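PDB 3U55: phosphoribosylaminoimidazole-succinocarboxamide synthase from Pyrococcus horikoshii, which catalyses the ATP-dependent ligation of L-aspartate to the carboxylate of 5-amino-1-(5-phosphoribosyl)imidazole-4-carboxylate, giving SAICAR in de novo purine biosynthesis. Local coordinates for residues K38-K43 and D211-D216. Residues are numbered along the deposited sequence; the frame is centred on the assembly and turned at random.
Sequences KKARFK and DVFRFD. With SO4 (sulfate ion), chain C.
A two-stranded hairpin (30-33 with 38-41) meets the C-terminal end of the short helix 211-214: K38 reaches from the strand to the helix end, while F213 reaches back to the strand. With CG anti to the backbone N (chi1 -167°) and the chain extended beyond it, K38 runs alongside the F213 side chain in the opposite sense, its CG 3.7 Å from F213 CZ. K38 NZ then donates to F213 O at 2.8 Å, nearly in line with the carbonyl, and more weakly to R214 O. It also forms a salt bridge to D216 OD1 at 2.8 Å, meeting the carboxylate from above its plane. Water 1 accepts from K38 NZ and donates to D216 OD2. F42 turns its edge to the F213 ring in an offset edge-to-face pair, planes at 79°, with F42 CZ 3.5 Å from F213 CD1. R214 NH2 forms a salt bridge to D211 OD1 (2.8 Å), and R214 NE and NH1 hydrogen-bond a sulfate, probably from the crystallisation liquor. The ammonium thus meets the F213 carbonyl, more weakly that of R214, and the D216 carboxylate, which probably favours its charged form, beside a buried F213 ring packed on A40 and F42.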
loop_
_atom_site.group_PDB
_atom_site.type_symbol
_atom_site.label_atom_id
_atom_site.label_comp_id
_atom_site.label_asym_id
_atom_site.label_seq_id
_atom_site.Cartn_x
_atom_site.Cartn_y
_atom_site.Cartn_z
ATOM N N LYS A 38 11.150 14.479 17.226
ATOM C CA LYS A 38 12.581 14.720 17.412
ATOM C C LYS A 38 13.034 15.912 16.573
ATOM O O LYS A 38 12.837 15.934 15.359
ATOM C CB LYS A 38 13.404 13.473 17.067
ATOM C CG LYS A 38 14.846 13.547 17.537
ATOM C CD LYS A 38 15.589 12.240 17.315
ATOM C CE LYS A 38 17.015 12.342 17.838
ATOM N NZ LYS A 38 17.688 11.011 17.871
ATOM N N LYS A 39 13.637 16.901 17.230
ATOM C CA LYS A 39 14.077 18.126 16.563
ATOM C C LYS A 39 15.473 18.536 17.007
ATOM O O LYS A 39 15.840 18.373 18.174
ATOM C CB LYS A 39 13.110 19.284 16.844
ATOM C CG LYS A 39 11.752 19.177 16.175
ATOM C CD LYS A 39 10.917 20.419 16.460
ATOM C CE LYS A 39 9.490 20.255 15.956
ATOM N NZ LYS A 39 8.622 21.389 16.372
ATOM N N ALA A 40 16.242 19.071 16.063
ATOM C CA ALA A 40 17.562 19.641 16.331
ATOM C C ALA A 40 17.996 20.528 15.165
ATOM O O ALA A 40 17.436 20.442 14.068
ATOM C CB ALA A 40 18.592 18.540 16.577
ATOM N N ARG A 41 18.984 21.382 15.412
ATOM C CA ARG A 41 19.571 22.221 14.370
ATOM C C ARG A 41 21.036 21.861 14.177
ATOM O O ARG A 41 21.796 21.779 15.147
ATOM C CB ARG A 41 19.453 23.702 14.732
ATOM C CG ARG A 41 18.026 24.218 14.868
ATOM C CD ARG A 41 17.994 25.728 15.110
ATOM N NE ARG A 41 18.285 26.492 13.896
ATOM C CZ ARG A 41 19.477 26.995 13.578
ATOM N NH1 ARG A 41 20.521 26.827 14.381
ATOM N NH2 ARG A 41 19.626 27.670 12.446
ATOM N N PHE A 42 21.431 21.652 12.924
ATOM C CA PHE A 42 22.804 21.271 12.608
ATOM C C PHE A 42 23.449 22.308 11.703
ATOM O O PHE A 42 23.067 22.450 10.537
ATOM C CB PHE A 42 22.841 19.889 11.949
ATOM C CG PHE A 42 22.379 18.780 12.845
ATOM C CD1 PHE A 42 23.256 18.188 13.748
ATOM C CD2 PHE A 42 21.068 18.319 12.781
ATOM C CE1 PHE A 42 22.835 17.153 14.579
ATOM C CE2 PHE A 42 20.634 17.288 13.610
ATOM C CZ PHE A 42 21.519 16.703 14.511
ATOM N N LYS A 43 24.424 23.032 12.252
ATOM C CA LYS A 43 25.053 24.147 11.548
ATOM C C LYS A 43 25.762 23.677 10.282
ATOM O O LYS A 43 26.705 22.881 10.340
ATOM C CB LYS A 43 26.025 24.898 12.469
ATOM C CG LYS A 43 26.801 26.033 11.806
ATOM C CD LYS A 43 25.911 27.208 11.422
ATOM C CE LYS A 43 26.728 28.294 10.733
ATOM N NZ LYS A 43 25.901 29.487 10.380
ATOM N N ASP A 211 19.741 8.940 9.139
ATOM C CA ASP A 211 19.649 7.889 10.173
ATOM C C ASP A 211 20.651 8.105 11.318
ATOM O O ASP A 211 20.445 7.618 12.434
ATOM C CB ASP A 211 19.821 6.486 9.577
ATOM C CG ASP A 211 18.525 5.923 8.991
ATOM O OD1 ASP A 211 17.428 6.446 9.285
ATOM O OD2 ASP A 211 18.607 4.926 8.248
ATOM N N VAL A 212 21.725 8.834 11.031
ATOM C CA VAL A 212 22.712 9.229 12.039
ATOM C C VAL A 212 22.051 10.129 13.091
ATOM O O VAL A 212 22.353 10.024 14.280
ATOM C CB VAL A 212 23.932 9.917 11.373
ATOM C CG1 VAL A 212 24.835 10.603 12.404
ATOM C CG2 VAL A 212 24.729 8.894 10.578
ATOM N N PHE A 213 21.137 10.990 12.642
ATOM C CA PHE A 213 20.321 11.817 13.532
ATOM C C PHE A 213 19.156 11.037 14.140
ATOM O O PHE A 213 18.919 11.132 15.343
ATOM C CB PHE A 213 19.817 13.064 12.796
ATOM C CG PHE A 213 18.705 13.796 13.504
ATOM C CD1 PHE A 213 18.911 14.382 14.756
ATOM C CD2 PHE A 213 17.452 13.911 12.913
ATOM C CE1 PHE A 213 17.882 15.061 15.404
ATOM C CE2 PHE A 213 16.415 14.596 13.550
ATOM C CZ PHE A 213 16.632 15.171 14.799
ATOM N N ARG A 214 18.439 10.271 13.314
ATOM C CA ARG A 214 17.312 9.455 13.784
ATOM C C ARG A 214 17.707 8.542 14.946
ATOM O O ARG A 214 16.972 8.432 15.933
ATOM C CB ARG A 214 16.716 8.607 12.649
ATOM C CG ARG A 214 15.850 9.367 11.653
ATOM C CD ARG A 214 15.103 8.405 10.734
ATOM N NE ARG A 214 14.468 9.109 9.621
ATOM C CZ ARG A 214 14.930 9.136 8.372
ATOM N NH1 ARG A 214 14.272 9.820 7.447
ATOM N NH2 ARG A 214 16.041 8.486 8.039
ATOM N N PHE A 215 18.865 7.896 14.830
ATOM C CA PHE A 215 19.256 6.878 15.808
ATOM C C PHE A 215 20.562 7.158 16.555
ATOM O O PHE A 215 21.164 6.242 17.125
ATOM C CB PHE A 215 19.278 5.497 15.140
ATOM C CG PHE A 215 17.973 5.124 14.496
ATOM C CD1 PHE A 215 16.846 4.865 15.273
ATOM C CD2 PHE A 215 17.865 5.046 13.110
ATOM C CE1 PHE A 215 15.632 4.529 14.678
ATOM C CE2 PHE A 215 16.655 4.711 12.507
ATOM C CZ PHE A 215 15.537 4.453 13.294
ATOM N N ASP A 216 20.974 8.425 16.565
ATOM C CA ASP A 216 22.185 8.879 17.264
ATOM C C ASP A 216 23.396 7.981 16.979
ATOM O O ASP A 216 24.033 7.452 17.898
ATOM C CB ASP A 216 21.932 9.011 18.775
ATOM C CG ASP A 216 20.771 9.945 19.103
ATOM O OD1 ASP A 216 20.466 10.860 18.304
ATOM O OD2 ASP A 216 20.160 9.763 20.174
HETATM S S SO4 C . 11.284 11.177 9.314
HETATM O O1 SO4 C . 12.609 11.764 9.157
HETATM O O2 SO4 C . 10.334 12.232 9.648
HETATM O O3 SO4 C . 10.897 10.542 8.056
HETATM O O4 SO4 C . 11.316 10.187 10.390
HETATM O O HOH W 1 18.554 11.694 20.828
#